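Long-range contacts in putative GH105 family protein (Salmonella enterica subsp. enterica serovar Paratyphi A, PDB 3QWT), which is of unknown function but, as a putative glycoside hydrolase family 105 member with an alpha/alpha toroid, probably hydrolyses unsaturated uronyl-containing oligosaccharides, as GH105 relatives do: residues Gln16-Ile21 / Ala324-Val329; Val71-Met76 / Lys90-Trp95; Met166-Leu171 / Trp213-Ser218; Trp236-Ile241 / Ala298-Gly303; His289-Ala294 / Arg355-Thr360. All blocks are in the same frame, centred on the assembly; numbering follows the deposited sequence.

Contact 1: Gln16-Ile21 / Ala324-Val329; sequences QPEHFI and AIRGIV
Phe-20 and Arg-326 make the main apolar meeting, a CH-pi contact in which Arg-326 CG sits 3.5 Å from the centroid of the Phe-20 ring and only 12° off its normal. The arginine chain is extended from CG to NE and slides past the phenyl group in the opposite direction, so that its guanidinium ends with one face against Phe-20 CB. At the ring edge, Phe-20 CZ meets Ile-325 CG2 at 4.0 Å, with Val-329 CG2 slightly farther off.

The polar part is slight. Glu-18 OE2 and Arg-326 NH2, 3.5 Å apart, form a salt bridge with a weak hydrogen bond, and the carboxylate and guanidinium planes are 52° apart. Glu-18 is poorly ordered, whereas Glu-322 on the same helix 318-330 gives Arg-326 its stronger ionic partner through NE.

The chemistry implies that the N-terminal segment lies on the toroid surface chiefly through phenyl-to-aliphatic packing, the charge pair adding a long, probably solvent-weakened attraction.

Contact 2: Val71-Met76 / Lys90-Trp95; sequences VGLYGM and KIIDDW
Leu-73 and Ile-92 mark the nearest backbone approach, CA to CA 6.3 Å, between two helical segments whose axes come within 10.1 Å and run nearly antiparallel, at 150°. No hydrogen bond spans them, and the contact is made by apolar side chains.

Leu-73 divides its two methyls. CD1 lies over one face of the Trp-95 indole, 3.9 Å from the centroid of the six-membered ring and 22° off its normal, a CH-pi contact displaced toward the rim near CE3. CD2 instead reaches the root of the same side chain, 3.9 Å from Trp-95 CB, and also touches Ile-92. Trp-95 has CG anti to its backbone N (chi1 -171°), which puts that CG within 4.1 Å of Leu-73 CD2. One turn farther along helix 67-83, Met-76, a selenomethionine, extends its chain across Ile-91 at about a right angle, with SE 3.4 Å from Ile-91 CG2. Its CB packs against Ile-92 CD1 at 4.0 Å.

Trp-62 and Trp-65 add aromatic neighbours to Trp-95, while Thr-34 of helix 23-37 touches both Met-76 and Ile-91. The near-antiparallel pairing of the consecutive helices 67-83 and 86-102, joined by a short turn, is a helical hairpin, the kind of element of which alpha/alpha toroids consist.

Contact 3: Met166-Leu171 / Trp213-Ser218; sequences MWDDTL and WFHGWS
The CB bond of His-215 points away from segment 166-171, but CG anti to the backbone N (chi1 -176°) begins the turn by which the ring end comes back to Asp-169. NE2 of His-215 donates to Asp-169 OD2 over 3.0 Å. The acceptor lies close to the imidazole plane and is met on its syn side, 22° out of the carboxylate plane, at a bent N-H...O angle of 137°. Tyr-354 OH binds His-215 ND1 and Trp-236 NE1 binds Asp-169 OD1, so each group is held at two atoms. The six-membered ring of Trp-167 meets the imidazole obliquely, centroids 5.2 Å apart.

The strands are joined by Met-166 N to Trp-217 O (2.8 Å) and Trp-217 N to Met-166 O (2.9 Å), and Asp-168 N to His-215 O (3.1 Å) follows. Leu-171 CD1 packs on Trp-213 CZ3 at 3.9 Å.

The arrangement is a two-stranded antiparallel sheet beside a His-carboxylate hydrogen bond; a glycerol about 3 Å from Asp-169, probably from the crystallisation liquor, may mark a pocket in the toroid.

Contact 4: Trp236-Ile241 / Ala298-Gly303; sequences WLTIVI and AGFAYG
Gly-303 and Thr-238 meet where two helices of the alpha/alpha toroid pack closely, with segment axes 7.7 Å apart and crossing at 29° in nearly the same direction. Here backbone touches backbone: the CA atoms of Ile-239 and Gly-303 are 4.8 Å apart, and Gly-303, with no side chain, lets Thr-238 O come right up to its CA. At Gly-299 it is a side chain that comes close: Ile-239 CD1 lies 3.6 Å from Gly-299 CA.

On the Tyr-302 side the packing is looser, although this contact is buried and has no solvent side among its touching residues. Tyr-302 CD2 reaches Ile-239 CG1 only at 4.1 Å; its hydroxyl bonds to Asp-243, and a glycerol lies about 4 Å from its side chain. The Phe-300 side is close again: Thr-238 OG1 meets the ring edge 3.2 Å from CD1, the two side chains crossing at about a right angle. That hydroxyl has polar partners in Gln-267 and Asn-234 O.

At the tightest backbone point, Gly-303 CA directs a C-H toward Thr-238 O across 3.1 Å, with 132° at the hydrogen.

Contact 5: His289-Ala294 / Arg355-Thr360; sequences HSYLEA and RHIPLT
Tyr-291 and Leu-359 slide past each other in opposite directions, the leucine CG over one face of the phenol ring and its CD2 3.5 Å from Tyr-291 CE1. In Tyr-291, CG lies between the backbone N and the carbonyl carbon (chi1 56°), and the ring ends with its hydroxyl at Ile-357. This hydroxyl reaches Ile-357 O at 2.7 Å in a hydrogen bond that is weak despite the short distance, and OH also touches Ile-357 CB at 3.3 Å. Near the same ring, Arg-355 O approaches CE2 to 3.0 Å from an oblique direction.

These are connecting loops of the alpha/alpha toroid: 289-294 leads into helix 294-309, where Glu-293 is the N-cap and its OE2 accepts from Ala-296 N, and 355-360 runs from the end of helix 351-355 toward helix 363-377.

At the start of both segments, His-289 and Arg-355 cross at a slant, ring and guanidinium planes 33° apart, with His-289 CE1 3.4 Å from Arg-355 NE. The arginine charge is paired with Asp-352 through NH1 and with Asp-287 through NE.

Contact 4, about 6 Å from the chain centre, is the most central of the five. It touches contact 3 where Leu-171 packs on Leu-237 and Val-240, contact 2 where Val-71 meets Trp-236, and contact 1 where helix 318-330 packs on helix 294-309. Contacts 2 and 3 lie on opposite sides of the chain centre, their centres 26 Å apart. Along the chain, contacts 2, 3 and 4 close in turn within the span of contact 1, whereas contact 5 interlaces with contacts 1 and 4; it touches contact 1 at Ala-294 and Ile-328. Helix 294-309 begins at the 289-294 loop and carries contact 4, and helix 318-330 joins it to the N-terminal segment.

Contact 1: Gln16-Ile21 / Ala324-Val329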
# COMPACT_ATOMS: atom_id res chain seq x y z
N GLN A 16 7.91 -4.76 48.62
CA GLN A 16 6.49 -4.64 48.30
C GLN A 16 6.04 -3.20 48.23
O GLN A 16 6.63 -2.32 48.84
CB GLN A 16 5.64 -5.34 49.35
CG GLN A 16 5.79 -6.82 49.41
CD GLN A 16 5.03 -7.41 50.59
OE1 GLN A 16 4.74 -8.60 50.62
NE2 GLN A 16 4.71 -6.57 51.56
N PRO A 17 4.96 -2.96 47.49
CA PRO A 17 4.30 -1.65 47.41
C PRO A 17 3.64 -1.28 48.74
O PRO A 17 3.15 -2.15 49.46
CB PRO A 17 3.22 -1.86 46.34
CG PRO A 17 3.58 -3.13 45.63
CD PRO A 17 4.28 -3.97 46.65
N GLU A 18 3.63 0.01 49.07
CA GLU A 18 3.00 0.47 50.29
C GLU A 18 1.54 0.83 50.03
O GLU A 18 1.19 2.00 49.91
CB GLU A 18 3.75 1.68 50.87
CG GLU A 18 3.27 2.11 52.25
CD GLU A 18 2.56 3.46 52.22
OE1 GLU A 18 2.93 4.31 51.38
OE2 GLU A 18 1.64 3.66 53.05
N HIS A 19 0.70 -0.19 49.93
CA HIS A 19 -0.71 0.05 49.70
C HIS A 19 -1.40 0.43 50.99
O HIS A 19 -1.51 -0.37 51.92
CB HIS A 19 -1.37 -1.17 49.07
CG HIS A 19 -0.92 -1.45 47.68
ND1 HIS A 19 -0.82 -2.72 47.16
CD2 HIS A 19 -0.53 -0.61 46.68
CE1 HIS A 19 -0.39 -2.66 45.92
NE2 HIS A 19 -0.21 -1.39 45.60
N PHE A 20 -1.86 1.67 51.05
CA PHE A 20 -2.55 2.14 52.23
C PHE A 20 -3.89 1.43 52.34
O PHE A 20 -4.43 1.27 53.44
CB PHE A 20 -2.71 3.66 52.21
CG PHE A 20 -3.78 4.16 51.28
CD1 PHE A 20 -5.04 4.46 51.76
CD2 PHE A 20 -3.51 4.37 49.95
CE1 PHE A 20 -6.01 4.93 50.93
CE2 PHE A 20 -4.49 4.86 49.12
CZ PHE A 20 -5.73 5.14 49.60
N ILE A 21 -4.42 0.97 51.21
CA ILE A 21 -5.70 0.26 51.22
C ILE A 21 -5.59 -1.00 50.37
O ILE A 21 -4.97 -0.97 49.30
CB ILE A 21 -6.83 1.18 50.71
CG1 ILE A 21 -8.19 0.49 50.80
CG2 ILE A 21 -6.53 1.70 49.29
CD1 ILE A 21 -9.30 1.28 50.15
N ALA A 324 -4.81 12.71 46.45
CA ALA A 324 -6.21 12.86 46.09
C ALA A 324 -6.99 11.57 46.33
O ALA A 324 -8.13 11.60 46.77
CB ALA A 324 -6.36 13.32 44.64
N ILE A 325 -6.38 10.44 46.02
CA ILE A 325 -7.05 9.15 46.17
C ILE A 325 -7.32 8.84 47.65
O ILE A 325 -8.38 8.34 48.01
CB ILE A 325 -6.25 8.00 45.53
CG1 ILE A 325 -6.34 8.06 43.98
CG2 ILE A 325 -6.76 6.66 46.02
CD1 ILE A 325 -7.75 7.85 43.42
N ARG A 326 -6.35 9.14 48.51
CA ARG A 326 -6.54 8.97 49.94
C ARG A 326 -7.68 9.87 50.41
O ARG A 326 -8.59 9.42 51.11
CB ARG A 326 -5.24 9.28 50.70
CG ARG A 326 -4.23 8.14 50.68
CD ARG A 326 -2.83 8.59 51.05
NE ARG A 326 -1.86 7.55 50.74
CZ ARG A 326 -1.08 6.96 51.65
NH1 ARG A 326 -1.13 7.33 52.92
NH2 ARG A 326 -0.23 6.02 51.27
N GLY A 327 -7.64 11.13 49.99
CA GLY A 327 -8.72 12.06 50.24
C GLY A 327 -10.09 11.56 49.79
O GLY A 327 -11.07 11.69 50.52
N ILE A 328 -10.15 10.99 48.58
CA ILE A 328 -11.43 10.50 48.04
C ILE A 328 -12.00 9.39 48.90
O ILE A 328 -13.20 9.34 49.17
CB ILE A 328 -11.31 9.98 46.58
CG1 ILE A 328 -11.03 11.13 45.61
CG2 ILE A 328 -12.59 9.26 46.17
CD1 ILE A 328 -12.16 12.14 45.55
N VAL A 329 -11.14 8.47 49.32
CA VAL A 329 -11.59 7.38 50.16
C VAL A 329 -12.12 7.95 51.47
O VAL A 329 -13.18 7.54 51.94
CB VAL A 329 -10.46 6.36 50.42
CG1 VAL A 329 -10.88 5.39 51.52
CG2 VAL A 329 -10.13 5.61 49.15

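Contact 2: Val71-Met76 / Lys90-Trp95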
# COMPACT_ATOMS: atom_id res chain seq x y z
N VAL A 71 -22.16 10.28 32.58
CA VAL A 71 -20.94 10.11 33.34
C VAL A 71 -21.04 8.85 34.20
O VAL A 71 -20.10 8.06 34.24
CB VAL A 71 -20.62 11.33 34.22
CG1 VAL A 71 -19.41 11.04 35.09
CG2 VAL A 71 -20.35 12.55 33.34
N GLY A 72 -22.18 8.67 34.85
CA GLY A 72 -22.40 7.46 35.63
C GLY A 72 -22.11 6.18 34.86
O GLY A 72 -21.35 5.32 35.31
N LEU A 73 -22.71 6.03 33.68
CA LEU A 73 -22.51 4.82 32.90
C LEU A 73 -21.03 4.62 32.53
O LEU A 73 -20.54 3.49 32.46
CB LEU A 73 -23.39 4.83 31.63
CG LEU A 73 -24.92 4.85 31.83
CD1 LEU A 73 -25.63 5.50 30.64
CD2 LEU A 73 -25.49 3.45 32.10
N TYR A 74 -20.31 5.71 32.29
CA TYR A 74 -18.92 5.59 31.85
C TYR A 74 -18.04 5.07 32.98
O TYR A 74 -17.22 4.17 32.80
CB TYR A 74 -18.44 6.95 31.34
CG TYR A 74 -17.14 6.93 30.59
CD1 TYR A 74 -16.90 6.01 29.59
CD2 TYR A 74 -16.16 7.88 30.86
CE1 TYR A 74 -15.71 6.01 28.89
CE2 TYR A 74 -14.97 7.89 30.17
CZ TYR A 74 -14.75 6.95 29.18
OH TYR A 74 -13.57 6.96 28.48
N GLY A 75 -18.23 5.63 34.17
CA GLY A 75 -17.51 5.16 35.34
C GLY A 75 -17.76 3.68 35.57
O GLY A 75 -16.82 2.91 35.78
N MSE A 76 -19.02 3.27 35.53
CA MSE A 76 -19.37 1.85 35.60
C MSE A 76 -18.68 1.06 34.50
O MSE A 76 -18.13 -0.02 34.75
CB MSE A 76 -20.88 1.67 35.48
CG MSE A 76 -21.66 2.13 36.69
SE MSE A 76 -23.59 1.77 36.48
CE MSE A 76 -24.22 2.66 38.10
N LYS A 90 -24.91 -5.68 33.75
CA LYS A 90 -26.36 -5.70 33.80
C LYS A 90 -26.93 -4.32 34.10
O LYS A 90 -27.87 -3.88 33.44
CB LYS A 90 -26.87 -6.74 34.81
CG LYS A 90 -28.35 -6.59 35.17
CD LYS A 90 -29.09 -7.92 35.05
CE LYS A 90 -30.58 -7.73 35.21
NZ LYS A 90 -30.90 -7.01 36.48
N ILE A 91 -26.35 -3.62 35.06
CA ILE A 91 -26.81 -2.27 35.39
C ILE A 91 -26.76 -1.34 34.17
O ILE A 91 -27.69 -0.57 33.90
CB ILE A 91 -25.99 -1.66 36.57
CG1 ILE A 91 -26.30 -2.41 37.87
CG2 ILE A 91 -26.31 -0.19 36.74
CD1 ILE A 91 -25.41 -1.99 39.05
N ILE A 92 -25.67 -1.42 33.41
CA ILE A 92 -25.53 -0.62 32.19
C ILE A 92 -26.58 -0.97 31.14
O ILE A 92 -27.34 -0.10 30.66
CB ILE A 92 -24.15 -0.80 31.59
CG1 ILE A 92 -23.11 -0.11 32.47
CG2 ILE A 92 -24.10 -0.26 30.15
CD1 ILE A 92 -21.69 -0.62 32.24
N ASP A 93 -26.63 -2.25 30.77
CA ASP A 93 -27.58 -2.68 29.76
C ASP A 93 -29.03 -2.38 30.17
O ASP A 93 -29.84 -1.95 29.35
CB ASP A 93 -27.39 -4.16 29.42
CG ASP A 93 -26.04 -4.44 28.77
OD1 ASP A 93 -25.30 -3.47 28.45
OD2 ASP A 93 -25.72 -5.64 28.58
N ASP A 94 -29.33 -2.59 31.46
CA ASP A 94 -30.67 -2.29 31.97
C ASP A 94 -31.01 -0.80 31.81
O ASP A 94 -32.11 -0.47 31.38
CB ASP A 94 -30.81 -2.71 33.43
CG ASP A 94 -30.91 -4.22 33.60
OD1 ASP A 94 -31.12 -4.92 32.59
OD2 ASP A 94 -30.77 -4.68 34.75
N TRP A 95 -30.10 0.09 32.18
CA TRP A 95 -30.38 1.50 32.02
C TRP A 95 -30.76 1.81 30.58
O TRP A 95 -31.73 2.52 30.31
CB TRP A 95 -29.19 2.36 32.42
CG TRP A 95 -29.51 3.83 32.46
CD1 TRP A 95 -29.92 4.54 33.56
CD2 TRP A 95 -29.43 4.77 31.38
NE1 TRP A 95 -30.10 5.85 33.23
CE2 TRP A 95 -29.82 6.03 31.91
CE3 TRP A 95 -29.08 4.68 30.03
CZ2 TRP A 95 -29.86 7.19 31.12
CZ3 TRP A 95 -29.12 5.83 29.25
CH2 TRP A 95 -29.50 7.08 29.80

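Contact 3: Met166-Leu171 / Trp213-Ser218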
# COMPACT_ATOMS: atom_id res chain seq x y z
N MSE A 166 -19.60 28.39 24.47
CA MSE A 166 -18.82 27.15 24.52
C MSE A 166 -18.41 26.87 25.97
O MSE A 166 -17.94 27.77 26.67
CB MSE A 166 -17.58 27.25 23.62
CG MSE A 166 -17.89 27.36 22.13
SE MSE A 166 -16.34 27.49 20.92
CE MSE A 166 -15.52 25.71 21.16
N TRP A 167 -18.60 25.64 26.43
CA TRP A 167 -18.23 25.30 27.81
C TRP A 167 -17.21 24.16 27.87
O TRP A 167 -17.17 23.32 26.97
CB TRP A 167 -19.46 24.83 28.62
CG TRP A 167 -20.58 25.81 28.73
CD1 TRP A 167 -20.78 26.93 27.98
CD2 TRP A 167 -21.67 25.75 29.66
NE1 TRP A 167 -21.93 27.56 28.38
CE2 TRP A 167 -22.50 26.86 29.41
CE3 TRP A 167 -22.02 24.86 30.68
CZ2 TRP A 167 -23.66 27.11 30.15
CZ3 TRP A 167 -23.18 25.11 31.41
CH2 TRP A 167 -23.98 26.23 31.14
N ASP A 168 -16.44 24.11 28.96
CA ASP A 168 -15.61 22.93 29.24
C ASP A 168 -16.39 21.62 29.04
O ASP A 168 -15.91 20.70 28.39
CB ASP A 168 -15.14 22.95 30.69
CG ASP A 168 -14.42 24.25 31.07
OD1 ASP A 168 -14.08 25.06 30.19
OD2 ASP A 168 -14.18 24.46 32.27
N ASP A 169 -17.57 21.55 29.65
CA ASP A 169 -18.34 20.33 29.79
C ASP A 169 -18.62 19.67 28.42
O ASP A 169 -18.75 18.45 28.31
CB ASP A 169 -19.67 20.63 30.53
CG ASP A 169 -19.46 21.41 31.87
OD1 ASP A 169 -19.77 20.86 32.96
OD2 ASP A 169 -18.99 22.56 31.84
N THR A 170 -18.70 20.49 27.38
CA THR A 170 -18.94 19.96 26.06
C THR A 170 -17.91 18.90 25.73
O THR A 170 -18.23 17.94 25.06
CB THR A 170 -18.91 21.07 25.01
OG1 THR A 170 -19.91 22.04 25.33
CG2 THR A 170 -19.17 20.53 23.62
N LEU A 171 -16.68 19.05 26.22
CA LEU A 171 -15.65 18.09 25.79
C LEU A 171 -15.96 16.68 26.28
O LEU A 171 -15.64 15.71 25.59
CB LEU A 171 -14.23 18.54 26.17
CG LEU A 171 -13.70 19.70 25.31
CD1 LEU A 171 -12.56 20.43 25.99
CD2 LEU A 171 -13.28 19.23 23.92
N TRP A 213 -8.23 26.14 33.28
CA TRP A 213 -9.21 26.54 32.27
C TRP A 213 -10.35 27.40 32.82
O TRP A 213 -10.76 27.26 33.97
CB TRP A 213 -9.83 25.31 31.63
CG TRP A 213 -8.98 24.63 30.61
CD1 TRP A 213 -7.66 24.31 30.73
CD2 TRP A 213 -9.40 24.15 29.34
NE1 TRP A 213 -7.23 23.67 29.58
CE2 TRP A 213 -8.28 23.56 28.72
CE3 TRP A 213 -10.62 24.18 28.65
CZ2 TRP A 213 -8.34 22.99 27.44
CZ3 TRP A 213 -10.69 23.61 27.39
CH2 TRP A 213 -9.55 23.03 26.79
N PHE A 214 -10.90 28.27 31.97
CA PHE A 214 -12.11 28.98 32.32
C PHE A 214 -13.34 28.12 32.03
O PHE A 214 -13.35 27.33 31.08
CB PHE A 214 -12.18 30.29 31.55
CG PHE A 214 -11.09 31.25 31.92
CD1 PHE A 214 -11.00 31.74 33.20
CD2 PHE A 214 -10.14 31.64 30.99
CE1 PHE A 214 -9.98 32.63 33.56
CE2 PHE A 214 -9.12 32.52 31.34
CZ PHE A 214 -9.04 33.01 32.62
N HIS A 215 -14.38 28.29 32.83
CA HIS A 215 -15.57 27.48 32.64
C HIS A 215 -16.20 27.69 31.26
O HIS A 215 -16.44 26.73 30.53
CB HIS A 215 -16.61 27.71 33.75
CG HIS A 215 -17.80 26.82 33.64
ND1 HIS A 215 -19.01 27.11 34.23
CD2 HIS A 215 -17.97 25.64 32.99
CE1 HIS A 215 -19.87 26.14 33.95
NE2 HIS A 215 -19.26 25.24 33.21
N GLY A 216 -16.47 28.95 30.91
CA GLY A 216 -17.17 29.24 29.67
C GLY A 216 -16.61 30.36 28.81
O GLY A 216 -15.78 31.17 29.26
N TRP A 217 -17.08 30.39 27.57
CA TRP A 217 -16.74 31.41 26.58
C TRP A 217 -17.99 31.76 25.78
O TRP A 217 -18.79 30.88 25.43
CB TRP A 217 -15.66 30.90 25.62
CG TRP A 217 -15.54 31.71 24.35
CD1 TRP A 217 -16.10 31.42 23.14
CD2 TRP A 217 -14.83 32.94 24.18
NE1 TRP A 217 -15.78 32.39 22.23
CE2 TRP A 217 -15.01 33.34 22.85
CE3 TRP A 217 -14.08 33.75 25.03
CZ2 TRP A 217 -14.44 34.51 22.34
CZ3 TRP A 217 -13.52 34.91 24.53
CH2 TRP A 217 -13.71 35.28 23.20
N SER A 218 -18.15 33.04 25.46
CA SER A 218 -19.24 33.43 24.59
C SER A 218 -18.77 34.28 23.42
O SER A 218 -17.99 35.22 23.59
CB SER A 218 -20.32 34.19 25.36
OG SER A 218 -21.34 34.60 24.47

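Contact 4: Trp236-Ile241 / Ala298-Gly303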
# COMPACT_ATOMS: atom_id res chain seq x y z
N TRP A 236 -13.12 17.82 33.76
CA TRP A 236 -13.60 17.22 32.52
C TRP A 236 -12.45 17.12 31.53
O TRP A 236 -12.46 16.28 30.64
CB TRP A 236 -14.73 18.02 31.89
CG TRP A 236 -15.93 18.08 32.67
CD1 TRP A 236 -16.68 19.17 32.91
CD2 TRP A 236 -16.56 16.99 33.34
NE1 TRP A 236 -17.76 18.84 33.70
CE2 TRP A 236 -17.71 17.51 33.98
CE3 TRP A 236 -16.27 15.62 33.48
CZ2 TRP A 236 -18.56 16.72 34.76
CZ3 TRP A 236 -17.14 14.83 34.25
CH2 TRP A 236 -18.25 15.38 34.88
N LEU A 237 -11.48 18.01 31.67
CA LEU A 237 -10.38 18.00 30.71
C LEU A 237 -9.31 17.03 31.12
O LEU A 237 -8.75 16.33 30.28
CB LEU A 237 -9.80 19.40 30.50
CG LEU A 237 -10.45 19.92 29.23
CD1 LEU A 237 -11.12 21.24 29.51
CD2 LEU A 237 -9.43 20.02 28.09
N THR A 238 -9.02 17.00 32.42
CA THR A 238 -8.05 16.06 32.93
C THR A 238 -8.51 14.64 32.63
O THR A 238 -7.70 13.72 32.55
CB THR A 238 -7.90 16.20 34.43
OG1 THR A 238 -8.14 17.56 34.80
CG2 THR A 238 -6.51 15.80 34.82
N ILE A 239 -9.82 14.47 32.49
CA ILE A 239 -10.40 13.17 32.15
C ILE A 239 -10.34 12.91 30.66
O ILE A 239 -9.92 11.83 30.22
CB ILE A 239 -11.87 13.10 32.58
CG1 ILE A 239 -11.97 12.98 34.10
CG2 ILE A 239 -12.54 11.94 31.87
CD1 ILE A 239 -13.38 13.14 34.67
N VAL A 240 -10.76 13.91 29.87
CA VAL A 240 -10.97 13.72 28.44
C VAL A 240 -9.67 13.65 27.64
O VAL A 240 -9.51 12.80 26.77
CB VAL A 240 -11.85 14.84 27.86
CG1 VAL A 240 -11.79 14.82 26.37
CG2 VAL A 240 -13.27 14.68 28.31
N ILE A 241 -8.75 14.55 27.92
CA ILE A 241 -7.52 14.56 27.14
C ILE A 241 -6.85 13.17 27.12
O ILE A 241 -6.43 12.70 26.06
CB ILE A 241 -6.55 15.64 27.62
CG1 ILE A 241 -7.14 17.02 27.31
CG2 ILE A 241 -5.19 15.49 26.93
CD1 ILE A 241 -6.32 18.19 27.82
N ALA A 298 -12.12 13.90 42.12
CA ALA A 298 -12.07 12.53 41.62
C ALA A 298 -11.65 12.48 40.15
O ALA A 298 -10.88 11.61 39.74
CB ALA A 298 -13.42 11.83 41.81
N GLY A 299 -12.14 13.41 39.35
CA GLY A 299 -11.82 13.41 37.93
C GLY A 299 -10.34 13.70 37.79
O GLY A 299 -9.64 13.07 37.00
N PHE A 300 -9.87 14.65 38.60
CA PHE A 300 -8.47 15.03 38.63
C PHE A 300 -7.62 13.82 38.96
O PHE A 300 -6.65 13.52 38.27
CB PHE A 300 -8.27 16.12 39.66
CG PHE A 300 -8.79 17.45 39.23
CD1 PHE A 300 -8.83 17.80 37.89
CD2 PHE A 300 -9.23 18.38 40.17
CE1 PHE A 300 -9.29 19.05 37.50
CE2 PHE A 300 -9.69 19.62 39.79
CZ PHE A 300 -9.73 19.95 38.45
N ALA A 301 -8.00 13.10 40.01
CA ALA A 301 -7.27 11.91 40.40
C ALA A 301 -7.17 10.97 39.21
O ALA A 301 -6.09 10.51 38.87
CB ALA A 301 -7.97 11.22 41.57
N TYR A 302 -8.31 10.70 38.58
CA TYR A 302 -8.32 9.80 37.44
C TYR A 302 -7.31 10.20 36.37
O TYR A 302 -6.43 9.43 36.01
CB TYR A 302 -9.71 9.71 36.83
CG TYR A 302 -9.72 8.93 35.53
CD1 TYR A 302 -9.69 7.55 35.53
CD2 TYR A 302 -9.74 9.59 34.31
CE1 TYR A 302 -9.69 6.83 34.35
CE2 TYR A 302 -9.74 8.88 33.12
CZ TYR A 302 -9.72 7.51 33.14
OH TYR A 302 -9.72 6.80 31.96
N GLY A 303 -7.44 11.43 35.88
CA GLY A 303 -6.63 11.90 34.78
C GLY A 303 -5.15 11.90 35.10
O GLY A 303 -4.32 11.45 34.31

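Contact 5: His289-Ala294 / Arg355-Thr360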
# COMPACT_ATOMS: atom_id res chain seq x y z
N HIS A 289 -10.50 29.61 49.82
CA HIS A 289 -11.62 29.69 50.75
C HIS A 289 -12.92 29.10 50.19
O HIS A 289 -13.94 29.08 50.90
CB HIS A 289 -11.82 31.13 51.26
CG HIS A 289 -12.63 31.99 50.34
ND1 HIS A 289 -13.85 31.61 49.82
CD2 HIS A 289 -12.40 33.24 49.86
CE1 HIS A 289 -14.33 32.58 49.06
NE2 HIS A 289 -13.47 33.58 49.07
N SER A 290 -12.89 28.63 48.93
CA SER A 290 -14.04 27.93 48.36
C SER A 290 -14.12 26.65 49.14
O SER A 290 -13.10 26.19 49.65
CB SER A 290 -13.82 27.51 46.90
OG SER A 290 -12.91 28.34 46.23
N TYR A 291 -15.30 26.06 49.20
CA TYR A 291 -15.36 24.72 49.75
C TYR A 291 -14.59 23.76 48.83
O TYR A 291 -14.44 24.01 47.63
CB TYR A 291 -16.80 24.25 50.00
CG TYR A 291 -17.78 24.28 48.83
CD1 TYR A 291 -17.79 23.27 47.87
CD2 TYR A 291 -18.74 25.29 48.72
CE1 TYR A 291 -18.70 23.28 46.82
CE2 TYR A 291 -19.66 25.31 47.68
CZ TYR A 291 -19.63 24.30 46.73
OH TYR A 291 -20.53 24.30 45.69
N LEU A 292 -14.05 22.70 49.41
CA LEU A 292 -13.44 21.64 48.64
C LEU A 292 -14.54 20.89 47.89
O LEU A 292 -15.68 20.83 48.36
CB LEU A 292 -12.69 20.70 49.58
CG LEU A 292 -11.59 21.39 50.38
CD1 LEU A 292 -11.08 20.48 51.46
CD2 LEU A 292 -10.46 21.82 49.45
N GLU A 293 -14.23 20.34 46.72
CA GLU A 293 -15.24 19.62 45.97
C GLU A 293 -14.71 18.27 45.50
O GLU A 293 -13.75 18.17 44.73
CB GLU A 293 -15.76 20.49 44.82
CG GLU A 293 -17.14 20.11 44.31
CD GLU A 293 -17.13 18.85 43.46
OE1 GLU A 293 -18.04 18.01 43.61
OE2 GLU A 293 -16.21 18.69 42.64
N ALA A 294 -15.37 17.22 45.99
CA ALA A 294 -14.94 15.85 45.80
C ALA A 294 -15.03 15.29 44.37
O ALA A 294 -14.19 14.49 43.95
CB ALA A 294 -15.70 14.94 46.77
N ARG A 355 -19.44 29.80 44.25
CA ARG A 355 -19.18 29.59 45.67
C ARG A 355 -20.37 29.00 46.41
O ARG A 355 -20.19 28.22 47.34
CB ARG A 355 -18.72 30.89 46.33
CG ARG A 355 -17.36 31.38 45.85
CD ARG A 355 -17.03 32.76 46.42
NE ARG A 355 -15.71 33.23 46.00
CZ ARG A 355 -15.49 34.36 45.33
NH1 ARG A 355 -16.51 35.15 44.99
NH2 ARG A 355 -14.26 34.71 44.99
N HIS A 356 -21.58 29.34 45.97
CA HIS A 356 -22.78 28.92 46.70
C HIS A 356 -23.62 27.82 46.04
O HIS A 356 -24.81 27.70 46.31
CB HIS A 356 -23.64 30.14 47.04
CG HIS A 356 -22.88 31.25 47.69
ND1 HIS A 356 -22.75 32.51 47.13
CD2 HIS A 356 -22.18 31.29 48.85
CE1 HIS A 356 -22.02 33.27 47.92
NE2 HIS A 356 -21.66 32.55 48.97
N ILE A 357 -23.01 27.01 45.18
CA ILE A 357 -23.69 25.84 44.63
C ILE A 357 -23.99 24.82 45.74
O ILE A 357 -23.12 24.48 46.53
CB ILE A 357 -22.82 25.14 43.54
CG1 ILE A 357 -22.55 26.09 42.38
CG2 ILE A 357 -23.49 23.87 43.05
CD1 ILE A 357 -23.77 26.39 41.55
N PRO A 358 -25.24 24.33 45.80
CA PRO A 358 -25.62 23.33 46.81
C PRO A 358 -24.84 22.02 46.70
O PRO A 358 -24.48 21.58 45.59
CB PRO A 358 -27.09 23.05 46.49
CG PRO A 358 -27.53 24.19 45.65
CD PRO A 358 -26.35 24.65 44.89
N LEU A 359 -24.59 21.39 47.85
CA LEU A 359 -23.92 20.10 47.90
C LEU A 359 -24.92 18.94 47.97
O LEU A 359 -25.91 19.02 48.68
CB LEU A 359 -22.98 20.05 49.10
CG LEU A 359 -21.91 21.14 49.10
CD1 LEU A 359 -21.28 21.30 50.48
CD2 LEU A 359 -20.85 20.85 48.06
N THR A 360 -24.65 17.86 47.24
CA THR A 360 -25.59 16.74 47.21
C THR A 360 -25.07 15.60 46.33
O THR A 360 -24.31 15.84 45.40
CB THR A 360 -26.99 17.16 46.69
OG1 THR A 360 -27.93 16.09 46.88
CG2 THR A 360 -26.92 17.51 45.20